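Type-2Ba cytolytic delta-endotoxin (Bacillus thuringiensis serovar israelensis, PDB 2RCI) probably kills the larvae of dipteran insects by forming pores in the membrane of their midgut epithelial cells. Local coordinates at residues 62-67 against 181-186; 132-137 against 158-163. All coordinates share one frame; numbering follows the deposited sequence.

Contact 1 (62-67 against 181-186); sequences TINQSV and EVKMKA
With CG1 anti to the backbone N (chi1 -172°), Ile63 sets its CG2 branch in the crowded position between N and the carbonyl carbon, from where this methyl reaches across the strands. It meets CB of Ala186 at 3.7 Å and also touches CG of Met184, whose extended side chain starts with CG anti to N. Val67 likewise has one methyl, CG2, in the crowded position, and this lies 3.8 Å from CG1 of Val182; its other methyl, CG1, rests on CB of Met184, the two side chains crossing obliquely. Met184 is thus flanked by Ile63 and Val67 on the face of the sheet that helix 74-89 covers, where Ile84 touches all three.

The backbones form an antiparallel ladder in the mixed sheet of the Cyt toxin alpha/beta fold, its rungs continuing past a corner at Gln65 where the chain passes from strand 57-64 to strand 66-69. Ile63 and Ala186 bond in both directions, N of each to O of the other. Beyond them Gln65 pairs reciprocally with Met184, its O receiving a nearly straight bond from Met184 N (2.9 Å, 176°), although this donor stands above the carbonyl plane. After the corner, Val67 N reaches O of Val182 at 2.8 Å, almost along the C=O axis. The Gln65 side chain folds over its own backbone, NE2 donating to O of the next residue, Ser66 (3.1 Å), at the corner.

On the opposite face Asn64 runs alongside Lys185, both pointing the same way. OD1 of Asn64 lies against the aliphatic part of the lysine, 3.2 Å from CG, while NZ of Lys185 continues to a weak hydrogen bond with Phe42 O. Phe44 of helix 44-53 packs against Asn64.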
loop_
_atom_site.group_PDB
_atom_site.type_symbol
_atom_site.label_atom_id
_atom_site.label_comp_id
_atom_site.label_asym_id
_atom_site.label_seq_id
_atom_site.Cartn_x
_atom_site.Cartn_y
_atom_site.Cartn_z
ATOM N N THR A 62 -9.218 7.340 -5.015
ATOM C CA THR A 62 -8.593 6.307 -5.820
ATOM C C THR A 62 -7.386 6.897 -6.529
ATOM O O THR A 62 -7.275 8.125 -6.685
ATOM C CB THR A 62 -9.519 5.754 -6.969
ATOM O OG1 THR A 62 -9.761 6.796 -7.930
ATOM C CG2 THR A 62 -10.848 5.194 -6.457
ATOM N N ILE A 63 -6.494 6.000 -6.945
ATOM C CA ILE A 63 -5.407 6.321 -7.873
ATOM C C ILE A 63 -5.054 5.060 -8.661
ATOM O O ILE A 63 -5.132 3.951 -8.154
ATOM C CB ILE A 63 -4.144 6.865 -7.167
ATOM C CG1 ILE A 63 -3.130 7.352 -8.216
ATOM C CG2 ILE A 63 -3.536 5.780 -6.258
ATOM C CD1 ILE A 63 -2.093 8.331 -7.646
ATOM N N ASN A 64 -4.659 5.245 -9.919
ATOM C CA ASN A 64 -4.297 4.135 -10.780
ATOM C C ASN A 64 -3.428 4.721 -11.879
ATOM O O ASN A 64 -3.889 4.937 -13.000
ATOM C CB ASN A 64 -5.559 3.455 -11.375
ATOM C CG ASN A 64 -5.235 2.323 -12.345
ATOM O OD1 ASN A 64 -4.190 1.658 -12.253
ATOM N ND2 ASN A 64 -6.152 2.090 -13.307
ATOM N N GLN A 65 -2.168 4.988 -11.541
ATOM C CA GLN A 65 -1.245 5.595 -12.497
ATOM C C GLN A 65 0.172 5.598 -11.976
ATOM O O GLN A 65 0.417 5.356 -10.792
ATOM C CB GLN A 65 -1.649 7.045 -12.769
ATOM C CG GLN A 65 -1.425 7.960 -11.549
ATOM C CD GLN A 65 -1.633 9.414 -11.881
ATOM O OE1 GLN A 65 -2.757 9.840 -12.091
ATOM N NE2 GLN A 65 -0.554 10.178 -11.934
ATOM N N SER A 66 1.103 5.942 -12.868
ATOM C CA SER A 66 2.498 6.111 -12.472
ATOM C C SER A 66 2.646 7.371 -11.619
ATOM O O SER A 66 2.016 8.404 -11.881
ATOM C CB SER A 66 3.370 6.156 -13.727
ATOM O OG SER A 66 3.325 4.878 -14.365
ATOM N N VAL A 67 3.478 7.276 -10.586
ATOM C CA VAL A 67 3.612 8.365 -9.639
ATOM C C VAL A 67 5.050 8.832 -9.503
ATOM O O VAL A 67 5.300 9.948 -9.047
ATOM C CB VAL A 67 3.000 8.024 -8.226
ATOM C CG1 VAL A 67 1.475 7.895 -8.296
ATOM C CG2 VAL A 67 3.666 6.783 -7.590
ATOM N N GLU A 181 10.804 3.732 -11.438
ATOM C CA GLU A 181 9.520 3.800 -12.086
ATOM C C GLU A 181 8.501 3.123 -11.157
ATOM O O GLU A 181 8.585 1.928 -10.909
ATOM C CB GLU A 181 9.584 3.088 -13.421
ATOM C CG GLU A 181 8.362 3.367 -14.246
ATOM C CD GLU A 181 8.349 2.605 -15.551
ATOM O OE1 GLU A 181 9.452 2.218 -16.052
ATOM O OE2 GLU A 181 7.221 2.388 -16.046
ATOM N N VAL A 182 7.561 3.892 -10.628
ATOM C CA VAL A 182 6.610 3.378 -9.650
ATOM C C VAL A 182 5.175 3.652 -10.104
ATOM O O VAL A 182 4.804 4.827 -10.322
ATOM C CB VAL A 182 6.846 4.052 -8.256
ATOM C CG1 VAL A 182 5.764 3.579 -7.241
ATOM C CG2 VAL A 182 8.246 3.745 -7.765
ATOM N N LYS A 183 4.401 2.580 -10.287
ATOM C CA LYS A 183 2.969 2.665 -10.613
ATOM C C LYS A 183 2.212 2.332 -9.329
ATOM O O LYS A 183 2.565 1.411 -8.617
ATOM C CB LYS A 183 2.540 1.682 -11.719
ATOM C CG LYS A 183 1.141 2.037 -12.213
ATOM C CD LYS A 183 0.567 1.161 -13.336
ATOM C CE LYS A 183 -0.786 1.771 -13.750
ATOM N NZ LYS A 183 -1.258 1.385 -15.109
ATOM N N MET A 184 1.203 3.135 -9.030
ATOM C CA MET A 184 0.432 2.976 -7.819
ATOM C C MET A 184 -1.020 2.727 -8.162
ATOM O O MET A 184 -1.597 3.446 -8.972
ATOM C CB MET A 184 0.523 4.271 -7.028
ATOM C CG MET A 184 -0.052 4.208 -5.646
ATOM S SD MET A 184 0.464 5.719 -4.828
ATOM C CE MET A 184 -0.396 5.554 -3.267
ATOM N N LYS A 185 -1.615 1.744 -7.497
ATOM C CA LYS A 185 -3.042 1.477 -7.580
ATOM C C LYS A 185 -3.550 1.426 -6.148
ATOM O O LYS A 185 -3.072 0.633 -5.333
ATOM C CB LYS A 185 -3.304 0.134 -8.257
ATOM C CG LYS A 185 -2.914 0.081 -9.727
ATOM C CD LYS A 185 -2.901 -1.356 -10.232
ATOM C CE LYS A 185 -2.810 -1.392 -11.749
ATOM N NZ LYS A 185 -2.698 -2.813 -12.176
ATOM N N ALA A 186 -4.516 2.275 -5.841
ATOM C CA ALA A 186 -5.014 2.351 -4.470
ATOM C C ALA A 186 -6.464 2.846 -4.470
ATOM O O ALA A 186 -6.911 3.546 -5.398
ATOM C CB ALA A 186 -4.121 3.288 -3.647
#

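Contact 2 (132-137 against 158-163)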
loop_
_atom_site.group_PDB
_atom_site.type_symbol
_atom_site.label_atom_id
_atom_site.label_comp_id
_atom_site.label_asym_id
_atom_site.label_seq_id
_atom_site.Cartn_x
_atom_site.Cartn_y
_atom_site.Cartn_z
ATOM N N THR A 132 15.793 -4.270 -11.563
ATOM C CA THR A 132 14.954 -5.102 -10.710
ATOM C C THR A 132 13.522 -4.584 -10.788
ATOM O O THR A 132 13.279 -3.379 -10.747
ATOM C CB THR A 132 15.456 -5.096 -9.241
ATOM O OG1 THR A 132 16.805 -5.591 -9.179
ATOM C CG2 THR A 132 14.540 -5.958 -8.340
ATOM N N SER A 133 12.565 -5.488 -10.942
ATOM C CA SER A 133 11.173 -5.072 -10.804
ATOM C C SER A 133 10.441 -5.969 -9.812
ATOM O O SER A 133 10.755 -7.168 -9.655
ATOM C CB SER A 133 10.457 -4.975 -12.161
ATOM O OG SER A 133 10.267 -6.251 -12.760
ATOM N N TYR A 134 9.488 -5.374 -9.100
ATOM C CA TYR A 134 8.705 -6.134 -8.139
ATOM C C TYR A 134 7.332 -5.521 -7.885
ATOM O O TYR A 134 7.117 -4.363 -8.228
ATOM C CB TYR A 134 9.468 -6.283 -6.838
ATOM C CG TYR A 134 9.820 -5.019 -6.059
ATOM C CD1 TYR A 134 9.096 -4.663 -4.883
ATOM C CD2 TYR A 134 10.915 -4.257 -6.414
ATOM C CE1 TYR A 134 9.468 -3.526 -4.123
ATOM C CE2 TYR A 134 11.310 -3.140 -5.653
ATOM C CZ TYR A 134 10.573 -2.777 -4.528
ATOM O OH TYR A 134 10.967 -1.688 -3.792
ATOM N N PHE A 135 6.423 -6.321 -7.333
ATOM C CA PHE A 135 5.148 -5.810 -6.799
ATOM C C PHE A 135 5.273 -5.740 -5.273
ATOM O O PHE A 135 5.919 -6.585 -4.670
ATOM C CB PHE A 135 3.996 -6.772 -7.101
ATOM C CG PHE A 135 3.734 -6.990 -8.573
ATOM C CD1 PHE A 135 3.882 -5.961 -9.491
ATOM C CD2 PHE A 135 3.250 -8.232 -9.015
ATOM C CE1 PHE A 135 3.621 -6.171 -10.851
ATOM C CE2 PHE A 135 2.986 -8.457 -10.350
ATOM C CZ PHE A 135 3.153 -7.424 -11.276
ATOM N N TYR A 136 4.613 -4.759 -4.659
ATOM C CA TYR A 136 4.616 -4.643 -3.208
ATOM C C TYR A 136 3.216 -4.178 -2.828
ATOM O O TYR A 136 2.692 -3.204 -3.408
ATOM C CB TYR A 136 5.642 -3.611 -2.750
ATOM C CG TYR A 136 5.954 -3.718 -1.266
ATOM C CD1 TYR A 136 7.101 -4.368 -0.812
ATOM C CD2 TYR A 136 5.081 -3.179 -0.313
ATOM C CE1 TYR A 136 7.365 -4.488 0.559
ATOM C CE2 TYR A 136 5.337 -3.277 1.038
ATOM C CZ TYR A 136 6.482 -3.927 1.475
ATOM O OH TYR A 136 6.719 -4.021 2.825
ATOM N N LYS A 137 2.626 -4.878 -1.865
ATOM C CA LYS A 137 1.217 -4.645 -1.503
ATOM C C LYS A 137 1.045 -4.426 -0.026
ATOM O O LYS A 137 1.596 -5.173 0.788
ATOM C CB LYS A 137 0.325 -5.796 -1.948
ATOM C CG LYS A 137 0.251 -5.918 -3.479
ATOM C CD LYS A 137 -0.643 -7.089 -3.907
ATOM C CE LYS A 137 -0.072 -8.501 -3.555
ATOM N NZ LYS A 137 1.382 -8.731 -3.796
ATOM N N PHE A 158 1.991 -1.360 -5.342
ATOM C CA PHE A 158 2.958 -0.683 -6.194
ATOM C C PHE A 158 3.563 -1.664 -7.204
ATOM O O PHE A 158 3.783 -2.822 -6.881
ATOM C CB PHE A 158 4.115 -0.118 -5.364
ATOM C CG PHE A 158 3.691 0.880 -4.329
ATOM C CD1 PHE A 158 3.423 2.186 -4.702
ATOM C CD2 PHE A 158 3.556 0.500 -2.996
ATOM C CE1 PHE A 158 3.055 3.151 -3.739
ATOM C CE2 PHE A 158 3.194 1.444 -2.026
ATOM C CZ PHE A 158 2.905 2.761 -2.410
ATOM N N GLU A 159 3.813 -1.181 -8.415
ATOM C CA GLU A 159 4.639 -1.901 -9.392
ATOM C C GLU A 159 5.898 -1.071 -9.495
ATOM O O GLU A 159 5.854 0.080 -9.957
ATOM C CB GLU A 159 3.956 -1.932 -10.769
ATOM C CG GLU A 159 2.517 -2.341 -10.732
ATOM C CD GLU A 159 1.936 -2.607 -12.137
ATOM O OE1 GLU A 159 2.691 -2.524 -13.143
ATOM O OE2 GLU A 159 0.740 -2.919 -12.205
ATOM N N ILE A 160 7.009 -1.644 -9.042
ATOM C CA ILE A 160 8.255 -0.901 -8.902
ATOM C C ILE A 160 9.320 -1.500 -9.812
ATOM O O ILE A 160 9.589 -2.707 -9.761
ATOM C CB ILE A 160 8.752 -0.869 -7.445
ATOM C CG1 ILE A 160 7.696 -0.208 -6.537
ATOM C CG2 ILE A 160 10.101 -0.108 -7.364
ATOM C CD1 ILE A 160 7.798 -0.592 -5.060
ATOM N N THR A 161 9.900 -0.637 -10.632
ATOM C CA THR A 161 11.050 -0.985 -11.480
ATOM C C THR A 161 12.177 -0.020 -11.128
ATOM O O THR A 161 11.980 1.182 -11.091
ATOM C CB THR A 161 10.704 -0.847 -12.954
ATOM O OG1 THR A 161 9.626 -1.752 -13.273
ATOM C CG2 THR A 161 11.952 -1.178 -13.813
ATOM N N VAL A 162 13.363 -0.549 -10.871
ATOM C CA VAL A 162 14.488 0.309 -10.457
ATOM C C VAL A 162 15.780 -0.160 -11.136
ATOM O O VAL A 162 15.979 -1.367 -11.309
ATOM C CB VAL A 162 14.599 0.334 -8.908
ATOM C CG1 VAL A 162 14.677 -1.073 -8.324
ATOM C CG2 VAL A 162 15.765 1.223 -8.415
ATOM N N ASP A 163 16.640 0.782 -11.513
ATOM C CA ASP A 163 17.871 0.442 -12.257
ATOM C C ASP A 163 19.008 -0.051 -11.368
ATOM O O ASP A 163 20.165 0.372 -11.521
ATOM C CB ASP A 163 18.314 1.606 -13.153
ATOM C CG ASP A 163 18.805 2.838 -12.360
ATOM O OD1 ASP A 163 18.407 3.021 -11.188
ATOM O OD2 ASP A 163 19.571 3.646 -12.933
#
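Strands 132-142 and 150-162 make a beta hairpin, and here they run antiparallel, 165° apart in direction, with six backbone hydrogen bonds. These come as reciprocal N-to-O pairs between Thr132 and Val162, Tyr134 and Ile160, and Tyr136 and Phe158. The shortest of the six is Tyr134 N to Ile160 O, 2.7 Å; Ile160 N returns to Tyr134 O nearly along the C=O axis. In the non-hydrogen-bonded pair between the Thr132-Val162 and Tyr134-Ile160 rungs, Ser133 CB comes within 3.5 Å of Thr161 OG1.

The side-chain contact centres on Tyr134. Its CG occupies the crowded position between N and the carbonyl carbon (chi1 62°), which lays the ring alongside Ile160 so that both side chains point the same way. CB of Ile160 sits over one ring face, 4.0 Å from the centroid and displaced toward the rim, a CH-pi contact. The isoleucine branches spread over the two sides of the phenol end: CG2 lies by CE2 and CD1 reaches CE1 at 3.5 Å, both also touching CZ and OH. The phenol oxygen is buried but satisfied by Thr109 O, so the ring is held at its tip as well as over its face. On the other face of the sheet Phe135 and Glu159 lie side by side, the ring and carboxylate planes 60° apart. CE1 of the phenyl touches CG of Glu159 at 4.0 Å, and carboxylate OE2 bonds to Asn41 ND2.

Helix 96-110 covers the face bearing Tyr136, Phe158 and Ile160, with Thr109 touching all three and Phe110 adding to Ile160. Strand 122-127 flanks the hairpin beside 132-137, and strand 177-192 lies beside 158-163.

Both contacts are antiparallel pairings in one sheet, joined because strand 177-192 of contact 1 is the neighbour of strand 150-162 of contact 2. Backbone bonds probably link them directly, Glu181 N to Thr161 O and Glu159 N to Lys183 O, while the Phe158 ring packs against Val182 and Met184. Contact 2 is the buried one, an uninterrupted ladder within a hairpin, dressed with aromatic rings whose phenol groups find polar partners inside the protein. Contact 1 is only partly buried and joins segments far apart in sequence; its ladder bends at a corner, and aliphatic packing against a helix on one face contrasts with amide, hydroxyl and lysine side chains on the other.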